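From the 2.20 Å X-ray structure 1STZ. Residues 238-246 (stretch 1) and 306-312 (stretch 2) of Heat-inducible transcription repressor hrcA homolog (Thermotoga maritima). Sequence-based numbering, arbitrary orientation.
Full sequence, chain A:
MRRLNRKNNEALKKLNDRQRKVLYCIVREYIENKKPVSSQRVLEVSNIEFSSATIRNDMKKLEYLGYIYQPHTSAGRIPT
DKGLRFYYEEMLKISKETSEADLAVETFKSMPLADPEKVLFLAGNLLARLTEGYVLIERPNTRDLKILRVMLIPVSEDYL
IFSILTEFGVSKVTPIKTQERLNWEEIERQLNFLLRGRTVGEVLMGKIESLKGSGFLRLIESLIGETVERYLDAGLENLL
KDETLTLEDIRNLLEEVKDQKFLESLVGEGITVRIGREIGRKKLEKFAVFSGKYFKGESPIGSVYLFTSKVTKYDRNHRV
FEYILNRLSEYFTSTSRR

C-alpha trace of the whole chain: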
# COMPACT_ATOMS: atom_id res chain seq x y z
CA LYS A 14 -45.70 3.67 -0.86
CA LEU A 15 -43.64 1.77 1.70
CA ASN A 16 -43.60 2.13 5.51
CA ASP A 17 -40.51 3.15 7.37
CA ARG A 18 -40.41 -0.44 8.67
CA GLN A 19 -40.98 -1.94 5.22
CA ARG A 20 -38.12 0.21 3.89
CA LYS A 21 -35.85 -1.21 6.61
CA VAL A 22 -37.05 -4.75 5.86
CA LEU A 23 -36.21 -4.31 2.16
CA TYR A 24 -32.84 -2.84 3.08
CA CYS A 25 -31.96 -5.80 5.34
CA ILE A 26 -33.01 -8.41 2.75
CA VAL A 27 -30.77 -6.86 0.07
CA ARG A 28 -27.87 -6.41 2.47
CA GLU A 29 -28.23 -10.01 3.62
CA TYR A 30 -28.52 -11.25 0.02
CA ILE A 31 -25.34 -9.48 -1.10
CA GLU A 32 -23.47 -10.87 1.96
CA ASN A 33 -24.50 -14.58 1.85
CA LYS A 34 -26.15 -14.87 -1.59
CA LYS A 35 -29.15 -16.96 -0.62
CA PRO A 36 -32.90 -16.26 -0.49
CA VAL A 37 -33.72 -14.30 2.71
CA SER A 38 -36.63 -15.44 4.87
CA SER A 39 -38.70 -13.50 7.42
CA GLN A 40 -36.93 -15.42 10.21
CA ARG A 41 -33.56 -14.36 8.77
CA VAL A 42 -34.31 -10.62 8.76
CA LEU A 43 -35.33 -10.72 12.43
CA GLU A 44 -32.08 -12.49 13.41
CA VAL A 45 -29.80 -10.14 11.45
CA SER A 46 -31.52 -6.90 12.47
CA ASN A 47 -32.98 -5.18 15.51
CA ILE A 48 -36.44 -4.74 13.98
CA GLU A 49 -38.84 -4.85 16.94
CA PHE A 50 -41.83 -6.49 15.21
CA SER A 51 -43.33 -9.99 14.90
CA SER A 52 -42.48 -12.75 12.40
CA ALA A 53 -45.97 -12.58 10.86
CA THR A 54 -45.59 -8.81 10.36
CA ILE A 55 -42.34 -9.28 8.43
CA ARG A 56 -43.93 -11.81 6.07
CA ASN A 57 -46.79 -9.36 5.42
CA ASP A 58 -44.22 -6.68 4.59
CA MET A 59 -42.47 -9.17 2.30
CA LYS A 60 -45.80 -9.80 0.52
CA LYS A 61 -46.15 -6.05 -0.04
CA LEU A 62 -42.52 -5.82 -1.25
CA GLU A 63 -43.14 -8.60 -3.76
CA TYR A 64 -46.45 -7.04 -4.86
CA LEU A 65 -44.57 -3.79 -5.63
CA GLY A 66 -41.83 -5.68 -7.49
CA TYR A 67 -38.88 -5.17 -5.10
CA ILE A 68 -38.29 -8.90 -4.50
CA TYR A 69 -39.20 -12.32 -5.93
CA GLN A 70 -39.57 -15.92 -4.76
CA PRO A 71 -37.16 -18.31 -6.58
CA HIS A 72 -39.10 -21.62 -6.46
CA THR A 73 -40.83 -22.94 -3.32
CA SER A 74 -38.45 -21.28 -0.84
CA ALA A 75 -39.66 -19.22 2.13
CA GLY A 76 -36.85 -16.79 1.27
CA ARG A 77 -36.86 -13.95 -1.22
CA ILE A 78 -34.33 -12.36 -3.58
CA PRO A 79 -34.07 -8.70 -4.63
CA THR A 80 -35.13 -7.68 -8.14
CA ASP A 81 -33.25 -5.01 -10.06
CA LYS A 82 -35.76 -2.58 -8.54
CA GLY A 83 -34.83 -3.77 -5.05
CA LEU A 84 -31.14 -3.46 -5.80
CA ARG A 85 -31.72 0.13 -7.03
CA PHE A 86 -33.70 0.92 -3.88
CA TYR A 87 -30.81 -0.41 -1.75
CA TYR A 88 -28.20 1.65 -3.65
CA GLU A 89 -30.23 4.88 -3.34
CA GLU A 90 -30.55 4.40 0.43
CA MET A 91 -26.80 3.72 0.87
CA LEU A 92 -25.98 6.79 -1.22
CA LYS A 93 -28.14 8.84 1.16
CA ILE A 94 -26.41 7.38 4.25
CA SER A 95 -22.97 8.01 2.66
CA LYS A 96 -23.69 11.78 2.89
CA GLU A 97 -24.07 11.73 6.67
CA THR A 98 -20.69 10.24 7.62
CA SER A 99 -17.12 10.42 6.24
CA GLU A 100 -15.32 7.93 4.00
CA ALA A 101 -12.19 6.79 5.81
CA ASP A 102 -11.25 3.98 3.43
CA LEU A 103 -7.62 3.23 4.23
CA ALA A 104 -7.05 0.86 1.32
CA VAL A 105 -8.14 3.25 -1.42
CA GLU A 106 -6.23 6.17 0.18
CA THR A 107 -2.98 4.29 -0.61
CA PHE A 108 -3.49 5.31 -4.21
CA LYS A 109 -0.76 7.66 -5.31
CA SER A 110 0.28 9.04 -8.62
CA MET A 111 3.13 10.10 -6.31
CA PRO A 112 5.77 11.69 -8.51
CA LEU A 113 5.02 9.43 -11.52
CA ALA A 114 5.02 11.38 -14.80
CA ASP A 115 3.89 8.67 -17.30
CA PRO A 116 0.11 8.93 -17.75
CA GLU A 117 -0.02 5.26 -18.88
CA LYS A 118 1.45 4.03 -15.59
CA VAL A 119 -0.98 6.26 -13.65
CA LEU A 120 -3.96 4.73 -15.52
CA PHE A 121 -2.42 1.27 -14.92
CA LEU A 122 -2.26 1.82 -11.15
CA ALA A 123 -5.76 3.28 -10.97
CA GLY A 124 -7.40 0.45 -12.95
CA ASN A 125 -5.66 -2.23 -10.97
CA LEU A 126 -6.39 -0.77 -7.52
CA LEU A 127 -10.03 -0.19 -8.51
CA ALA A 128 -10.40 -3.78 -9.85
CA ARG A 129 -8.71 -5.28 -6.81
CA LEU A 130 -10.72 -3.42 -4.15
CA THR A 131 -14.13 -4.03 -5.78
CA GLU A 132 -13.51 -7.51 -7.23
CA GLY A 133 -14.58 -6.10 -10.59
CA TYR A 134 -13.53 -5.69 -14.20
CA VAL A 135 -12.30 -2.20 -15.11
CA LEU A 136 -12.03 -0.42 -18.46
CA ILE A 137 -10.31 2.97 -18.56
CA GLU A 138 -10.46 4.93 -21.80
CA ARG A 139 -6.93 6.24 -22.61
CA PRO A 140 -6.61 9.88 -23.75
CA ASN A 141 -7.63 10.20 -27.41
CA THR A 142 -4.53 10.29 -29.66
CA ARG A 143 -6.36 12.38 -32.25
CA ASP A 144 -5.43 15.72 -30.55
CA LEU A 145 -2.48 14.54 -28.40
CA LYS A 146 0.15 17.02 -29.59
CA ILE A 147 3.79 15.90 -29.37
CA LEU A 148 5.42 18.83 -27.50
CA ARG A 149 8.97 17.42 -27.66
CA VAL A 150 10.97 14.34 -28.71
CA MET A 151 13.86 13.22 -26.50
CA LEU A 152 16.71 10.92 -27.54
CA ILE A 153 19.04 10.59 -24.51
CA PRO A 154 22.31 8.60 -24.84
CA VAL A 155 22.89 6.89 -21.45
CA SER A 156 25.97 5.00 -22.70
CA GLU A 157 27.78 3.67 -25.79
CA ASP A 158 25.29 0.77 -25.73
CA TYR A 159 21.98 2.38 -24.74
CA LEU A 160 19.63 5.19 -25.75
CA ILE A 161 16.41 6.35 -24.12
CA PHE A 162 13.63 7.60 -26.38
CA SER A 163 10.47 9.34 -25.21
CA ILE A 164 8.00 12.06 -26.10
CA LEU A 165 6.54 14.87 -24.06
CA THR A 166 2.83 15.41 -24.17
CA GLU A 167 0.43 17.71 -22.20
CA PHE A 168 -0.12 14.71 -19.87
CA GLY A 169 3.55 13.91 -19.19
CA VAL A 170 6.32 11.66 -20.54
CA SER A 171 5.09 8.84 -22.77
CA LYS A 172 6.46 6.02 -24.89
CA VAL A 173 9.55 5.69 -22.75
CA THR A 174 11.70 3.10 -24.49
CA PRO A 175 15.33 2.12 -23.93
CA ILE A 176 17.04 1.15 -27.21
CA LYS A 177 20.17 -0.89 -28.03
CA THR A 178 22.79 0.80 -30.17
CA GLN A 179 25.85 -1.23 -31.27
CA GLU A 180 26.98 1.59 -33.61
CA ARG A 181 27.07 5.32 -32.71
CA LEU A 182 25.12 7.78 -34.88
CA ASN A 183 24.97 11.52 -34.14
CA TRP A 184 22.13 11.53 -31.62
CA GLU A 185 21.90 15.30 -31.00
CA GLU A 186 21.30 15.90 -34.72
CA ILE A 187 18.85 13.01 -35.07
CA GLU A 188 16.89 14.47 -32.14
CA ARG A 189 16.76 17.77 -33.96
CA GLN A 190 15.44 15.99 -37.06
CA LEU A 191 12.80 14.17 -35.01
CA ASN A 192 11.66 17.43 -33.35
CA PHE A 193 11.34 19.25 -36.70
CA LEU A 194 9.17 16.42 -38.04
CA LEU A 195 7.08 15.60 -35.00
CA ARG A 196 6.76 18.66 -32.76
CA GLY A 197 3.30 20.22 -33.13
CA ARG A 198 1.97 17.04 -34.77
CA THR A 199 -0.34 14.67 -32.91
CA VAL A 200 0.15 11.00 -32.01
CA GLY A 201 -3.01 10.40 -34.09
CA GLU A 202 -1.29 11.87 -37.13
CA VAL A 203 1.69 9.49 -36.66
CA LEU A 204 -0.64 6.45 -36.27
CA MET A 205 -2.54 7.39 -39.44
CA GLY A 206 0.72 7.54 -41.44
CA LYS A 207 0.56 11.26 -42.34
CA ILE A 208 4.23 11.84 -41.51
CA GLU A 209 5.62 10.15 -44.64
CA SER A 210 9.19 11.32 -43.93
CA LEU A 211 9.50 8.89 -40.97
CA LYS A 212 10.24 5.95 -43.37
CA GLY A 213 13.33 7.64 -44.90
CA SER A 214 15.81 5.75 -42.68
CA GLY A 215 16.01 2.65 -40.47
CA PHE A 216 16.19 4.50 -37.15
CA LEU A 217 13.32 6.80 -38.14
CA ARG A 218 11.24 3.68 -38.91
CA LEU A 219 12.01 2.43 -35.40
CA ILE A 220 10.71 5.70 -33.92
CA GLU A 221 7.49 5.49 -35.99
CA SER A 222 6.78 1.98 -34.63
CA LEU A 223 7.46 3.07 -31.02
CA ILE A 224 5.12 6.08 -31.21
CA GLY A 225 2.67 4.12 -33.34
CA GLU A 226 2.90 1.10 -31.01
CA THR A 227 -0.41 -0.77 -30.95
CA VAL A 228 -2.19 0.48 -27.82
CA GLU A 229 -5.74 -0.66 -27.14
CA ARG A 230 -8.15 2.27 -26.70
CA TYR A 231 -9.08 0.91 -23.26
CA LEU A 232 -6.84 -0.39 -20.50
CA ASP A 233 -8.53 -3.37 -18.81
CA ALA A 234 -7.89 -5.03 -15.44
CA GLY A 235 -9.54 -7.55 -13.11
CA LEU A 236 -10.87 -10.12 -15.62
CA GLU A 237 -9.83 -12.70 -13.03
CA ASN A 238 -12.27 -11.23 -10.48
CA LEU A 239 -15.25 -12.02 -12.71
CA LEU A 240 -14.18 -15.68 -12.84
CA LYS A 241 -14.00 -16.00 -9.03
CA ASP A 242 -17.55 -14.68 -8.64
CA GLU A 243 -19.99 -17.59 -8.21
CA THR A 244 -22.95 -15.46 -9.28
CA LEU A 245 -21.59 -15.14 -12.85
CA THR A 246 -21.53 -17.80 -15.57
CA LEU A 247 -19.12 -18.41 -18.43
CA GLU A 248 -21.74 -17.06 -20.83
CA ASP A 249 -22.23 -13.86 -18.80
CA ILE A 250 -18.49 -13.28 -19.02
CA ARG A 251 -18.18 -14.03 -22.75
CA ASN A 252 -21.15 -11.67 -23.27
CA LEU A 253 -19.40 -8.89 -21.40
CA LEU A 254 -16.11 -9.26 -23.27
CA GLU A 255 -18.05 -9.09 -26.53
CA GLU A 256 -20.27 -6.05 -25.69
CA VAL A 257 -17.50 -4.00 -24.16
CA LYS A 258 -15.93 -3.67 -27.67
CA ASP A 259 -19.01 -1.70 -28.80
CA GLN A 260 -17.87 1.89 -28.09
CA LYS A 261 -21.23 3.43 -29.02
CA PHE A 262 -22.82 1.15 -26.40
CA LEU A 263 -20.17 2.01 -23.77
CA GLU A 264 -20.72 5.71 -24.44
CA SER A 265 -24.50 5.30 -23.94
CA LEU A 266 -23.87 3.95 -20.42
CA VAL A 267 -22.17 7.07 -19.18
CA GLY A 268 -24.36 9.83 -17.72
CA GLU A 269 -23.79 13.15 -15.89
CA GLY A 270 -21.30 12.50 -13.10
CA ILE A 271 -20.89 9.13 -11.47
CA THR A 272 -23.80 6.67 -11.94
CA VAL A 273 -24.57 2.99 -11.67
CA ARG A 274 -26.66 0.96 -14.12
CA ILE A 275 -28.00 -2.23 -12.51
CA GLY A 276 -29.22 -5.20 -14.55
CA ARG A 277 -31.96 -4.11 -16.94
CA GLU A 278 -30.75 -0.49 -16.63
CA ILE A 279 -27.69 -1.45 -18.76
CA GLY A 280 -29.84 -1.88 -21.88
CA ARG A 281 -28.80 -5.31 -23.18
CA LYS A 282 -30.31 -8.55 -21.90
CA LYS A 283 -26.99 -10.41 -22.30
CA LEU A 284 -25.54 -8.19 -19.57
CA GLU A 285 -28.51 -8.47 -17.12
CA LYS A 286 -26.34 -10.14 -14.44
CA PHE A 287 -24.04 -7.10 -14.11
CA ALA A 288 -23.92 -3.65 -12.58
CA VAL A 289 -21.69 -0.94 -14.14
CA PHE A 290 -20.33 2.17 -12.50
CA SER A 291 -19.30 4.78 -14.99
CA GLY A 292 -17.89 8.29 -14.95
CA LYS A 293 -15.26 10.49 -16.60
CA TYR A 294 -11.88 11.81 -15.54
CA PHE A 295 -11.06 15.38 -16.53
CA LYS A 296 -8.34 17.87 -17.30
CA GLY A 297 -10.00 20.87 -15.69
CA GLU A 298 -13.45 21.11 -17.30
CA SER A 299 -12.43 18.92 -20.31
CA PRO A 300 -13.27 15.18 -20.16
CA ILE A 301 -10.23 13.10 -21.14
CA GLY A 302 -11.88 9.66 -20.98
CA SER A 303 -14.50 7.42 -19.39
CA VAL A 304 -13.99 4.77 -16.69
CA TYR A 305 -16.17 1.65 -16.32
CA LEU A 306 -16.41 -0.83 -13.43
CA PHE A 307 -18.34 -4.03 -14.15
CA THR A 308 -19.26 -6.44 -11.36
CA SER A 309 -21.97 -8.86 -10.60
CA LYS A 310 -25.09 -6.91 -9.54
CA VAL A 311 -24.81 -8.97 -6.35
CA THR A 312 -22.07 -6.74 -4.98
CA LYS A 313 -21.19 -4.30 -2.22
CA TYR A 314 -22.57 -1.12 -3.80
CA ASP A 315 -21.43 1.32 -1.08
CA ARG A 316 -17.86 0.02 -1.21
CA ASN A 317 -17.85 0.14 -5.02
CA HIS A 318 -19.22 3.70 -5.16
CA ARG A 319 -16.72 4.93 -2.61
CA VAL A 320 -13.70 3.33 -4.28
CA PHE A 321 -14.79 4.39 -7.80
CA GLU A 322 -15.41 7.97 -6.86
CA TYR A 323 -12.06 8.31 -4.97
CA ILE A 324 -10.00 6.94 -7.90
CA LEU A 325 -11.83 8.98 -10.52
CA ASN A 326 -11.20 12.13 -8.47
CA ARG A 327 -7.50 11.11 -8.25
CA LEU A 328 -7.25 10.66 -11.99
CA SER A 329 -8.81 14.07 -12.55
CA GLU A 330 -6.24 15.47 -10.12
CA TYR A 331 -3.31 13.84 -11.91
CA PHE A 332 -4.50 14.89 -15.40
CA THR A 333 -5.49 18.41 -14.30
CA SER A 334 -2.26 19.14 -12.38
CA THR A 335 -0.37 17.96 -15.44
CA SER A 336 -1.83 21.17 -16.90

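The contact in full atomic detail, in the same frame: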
# COMPACT_ATOMS: atom_id res chain seq x y z
N ASN A 238 -11.24 -11.41 -11.50
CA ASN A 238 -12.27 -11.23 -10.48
C ASN A 238 -13.63 -11.75 -10.93
O ASN A 238 -14.36 -12.32 -10.15
CB ASN A 238 -12.41 -9.75 -10.09
CG ASN A 238 -11.11 -9.16 -9.55
OD1 ASN A 238 -10.40 -9.80 -8.80
ND2 ASN A 238 -10.80 -7.93 -9.96
N LEU A 239 -13.98 -11.54 -12.19
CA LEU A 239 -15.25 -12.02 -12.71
C LEU A 239 -15.36 -13.54 -12.68
O LEU A 239 -16.45 -14.08 -12.44
CB LEU A 239 -15.49 -11.52 -14.12
CG LEU A 239 -15.55 -10.01 -14.22
CD1 LEU A 239 -15.95 -9.62 -15.64
CD2 LEU A 239 -16.49 -9.41 -13.16
N LEU A 240 -14.24 -14.22 -12.89
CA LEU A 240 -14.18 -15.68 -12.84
C LEU A 240 -14.26 -16.28 -11.43
O LEU A 240 -14.61 -17.45 -11.27
CB LEU A 240 -12.89 -16.18 -13.48
CG LEU A 240 -12.57 -15.70 -14.89
CD1 LEU A 240 -11.13 -16.07 -15.21
CD2 LEU A 240 -13.52 -16.35 -15.87
N LYS A 241 -13.91 -15.51 -10.41
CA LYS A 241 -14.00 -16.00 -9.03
C LYS A 241 -15.39 -15.81 -8.44
O LYS A 241 -15.72 -16.39 -7.41
CB LYS A 241 -13.00 -15.26 -8.12
CG LYS A 241 -11.60 -15.77 -8.22
CD LYS A 241 -11.35 -16.96 -7.28
CE LYS A 241 -9.89 -17.06 -6.90
NZ LYS A 241 -9.06 -16.18 -7.76
N ASP A 242 -16.21 -15.01 -9.11
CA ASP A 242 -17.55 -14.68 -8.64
C ASP A 242 -18.62 -15.73 -9.03
O ASP A 242 -19.04 -15.83 -10.19
CB ASP A 242 -17.92 -13.31 -9.20
CG ASP A 242 -19.08 -12.71 -8.50
OD1 ASP A 242 -19.90 -13.49 -7.97
OD2 ASP A 242 -19.24 -11.46 -8.41
N GLU A 243 -19.10 -16.45 -8.02
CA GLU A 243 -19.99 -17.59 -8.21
C GLU A 243 -21.34 -17.22 -8.80
O GLU A 243 -22.03 -18.08 -9.32
CB GLU A 243 -20.21 -18.34 -6.87
CG GLU A 243 -20.15 -19.86 -7.00
CD GLU A 243 -21.51 -20.52 -7.30
OE1 GLU A 243 -22.57 -20.06 -6.80
OE2 GLU A 243 -21.50 -21.55 -8.02
N THR A 244 -21.70 -15.95 -8.72
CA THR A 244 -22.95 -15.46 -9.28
C THR A 244 -22.91 -15.25 -10.79
O THR A 244 -23.94 -14.97 -11.38
CB THR A 244 -23.39 -14.15 -8.56
OG1 THR A 244 -22.36 -13.13 -8.67
CG2 THR A 244 -23.50 -14.38 -7.04
N LEU A 245 -21.74 -15.38 -11.42
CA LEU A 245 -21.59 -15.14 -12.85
C LEU A 245 -21.28 -16.45 -13.56
O LEU A 245 -20.59 -17.32 -13.02
CB LEU A 245 -20.48 -14.10 -13.11
CG LEU A 245 -20.69 -12.69 -12.59
CD1 LEU A 245 -19.44 -11.82 -12.81
CD2 LEU A 245 -21.91 -12.02 -13.22
N THR A 246 -21.80 -16.61 -14.77
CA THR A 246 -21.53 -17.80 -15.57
C THR A 246 -20.51 -17.46 -16.65
O THR A 246 -20.23 -16.30 -16.90
CB THR A 246 -22.80 -18.33 -16.25
OG1 THR A 246 -23.31 -17.34 -17.14
CG2 THR A 246 -23.94 -18.60 -15.23
N LEU A 306 -16.56 0.30 -14.34
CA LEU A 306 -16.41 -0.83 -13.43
C LEU A 306 -17.60 -1.79 -13.59
O LEU A 306 -18.75 -1.43 -13.30
CB LEU A 306 -16.42 -0.31 -12.00
CG LEU A 306 -15.84 -1.08 -10.82
CD1 LEU A 306 -16.75 -1.01 -9.62
CD2 LEU A 306 -15.41 -2.50 -11.11
N PHE A 307 -17.33 -3.00 -14.00
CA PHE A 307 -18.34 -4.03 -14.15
C PHE A 307 -18.16 -5.04 -13.03
O PHE A 307 -17.06 -5.53 -12.82
CB PHE A 307 -18.21 -4.75 -15.49
CG PHE A 307 -18.48 -3.88 -16.67
CD1 PHE A 307 -17.44 -3.24 -17.32
CD2 PHE A 307 -19.77 -3.75 -17.16
CE1 PHE A 307 -17.70 -2.45 -18.45
CE2 PHE A 307 -20.02 -2.96 -18.26
CZ PHE A 307 -18.97 -2.30 -18.90
N THR A 308 -19.24 -5.36 -12.33
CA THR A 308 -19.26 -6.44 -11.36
C THR A 308 -20.52 -7.21 -11.55
O THR A 308 -21.41 -6.78 -12.27
CB THR A 308 -19.25 -5.88 -9.90
OG1 THR A 308 -20.39 -5.02 -9.70
CG2 THR A 308 -18.04 -4.97 -9.64
N SER A 309 -20.65 -8.34 -10.87
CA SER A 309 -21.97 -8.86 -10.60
C SER A 309 -22.84 -7.78 -9.93
O SER A 309 -22.34 -6.94 -9.17
CB SER A 309 -21.90 -10.06 -9.67
OG SER A 309 -23.20 -10.48 -9.33
N LYS A 310 -24.14 -7.80 -10.22
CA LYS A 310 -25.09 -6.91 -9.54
C LYS A 310 -25.32 -7.32 -8.09
O LYS A 310 -25.90 -6.55 -7.34
CB LYS A 310 -26.42 -6.81 -10.30
CG LYS A 310 -27.24 -8.06 -10.40
CD LYS A 310 -28.50 -7.77 -11.22
CE LYS A 310 -29.28 -9.04 -11.57
NZ LYS A 310 -30.42 -8.70 -12.47
N VAL A 311 -24.88 -8.53 -7.74
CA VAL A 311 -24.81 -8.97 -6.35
C VAL A 311 -23.45 -8.57 -5.80
O VAL A 311 -22.49 -9.34 -5.81
CB VAL A 311 -25.03 -10.51 -6.20
CG1 VAL A 311 -25.18 -10.88 -4.73
CG2 VAL A 311 -26.26 -10.97 -7.01
N THR A 312 -23.36 -7.32 -5.36
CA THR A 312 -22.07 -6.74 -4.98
C THR A 312 -22.25 -5.69 -3.90
O THR A 312 -23.37 -5.23 -3.64
CB THR A 312 -21.40 -6.13 -6.25
OG1 THR A 312 -20.08 -5.65 -5.94
CG2 THR A 312 -22.14 -4.89 -6.76
O HOH W 1 -18.24 -9.12 -9.36
O HOH W 2 -19.95 -10.43 -6.02

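The contact joins the end of a helix and the turn after it to the end of a strand and the loop that follows, two segments whose touching residues are at least 64 apart in sequence and that together bury 241 Å². No backbone hydrogen bond crosses between them. The CA atoms of Leu239 and Thr308 lie 7.0 Å apart and those of Leu245 and Ser309 6.7 Å, so the main chains come close without pairing, and side chains and water make the join.

Past the helix, Asp242 to Leu245 form a type I beta turn, closed by Leu245 N to Asp242 O at 3.0 Å. Asp242 braces it from within: Asp242 OD1 accepts from Thr244 N at 3.1 Å and from Thr244 OG1 at 2.6 Å. One carboxylate oxygen thus holds both the backbone and the hydroxyl of Thr244, leaving OD2 to face the other segment. Across the gap, Ser309 OG accepts from Val311 N at 3.0 Å, tying down the chain as it leaves the strand, while Thr308, whose CA-to-CB bond points away from the turn, donates from Thr308 OG1 to Ser309 O at 2.8 Å.

Direct polar contact centres on Ser309. Ser309 OG lies 2.9 Å from Thr244 OG1, a hydroxyl pair at hydrogen-bonding distance, although the position of the serine proton is not settled. Since Thr244 gives its own proton to Asp242, and Ser309 OG receives the amide of Val311, each hydroxyl serves its local fold and the junction at once.

Two waters extend this network around Asp242 OD2. Water 1 lies 2.7 Å from Asp242 OD2 and accepts from Ser309 N at 2.9 Å; water 2 donates to Asp242 OD2 at 2.7 Å and to Val311 O at 2.8 Å. Water 2 lets two acceptors, Asp242 OD2 and Val311 O, be joined by giving a proton to each, while water 1 spans the distance between OD2 and the amide of Ser309. Asp242 OD2 also packs 3.3 Å from Ser309 CB.

Apolar contacts flank the polar centre. Leu239 and Leu245 both set out sideways, but their ends come nearer: Leu239 CD2 sits 3.9 Å from Phe307 O, against the strand backbone, and Leu245 CD2 reaches Ser309 CB at 4.1 Å. Thr244 adds its methyl, with Thr244 CG2 4.2 Å from Val311 CB. The rule to read here is economy: a short threonine supplies both a hydroxyl and a methyl, and one aspartate organises its own turn while binding the two waters that bridge to the other stretch.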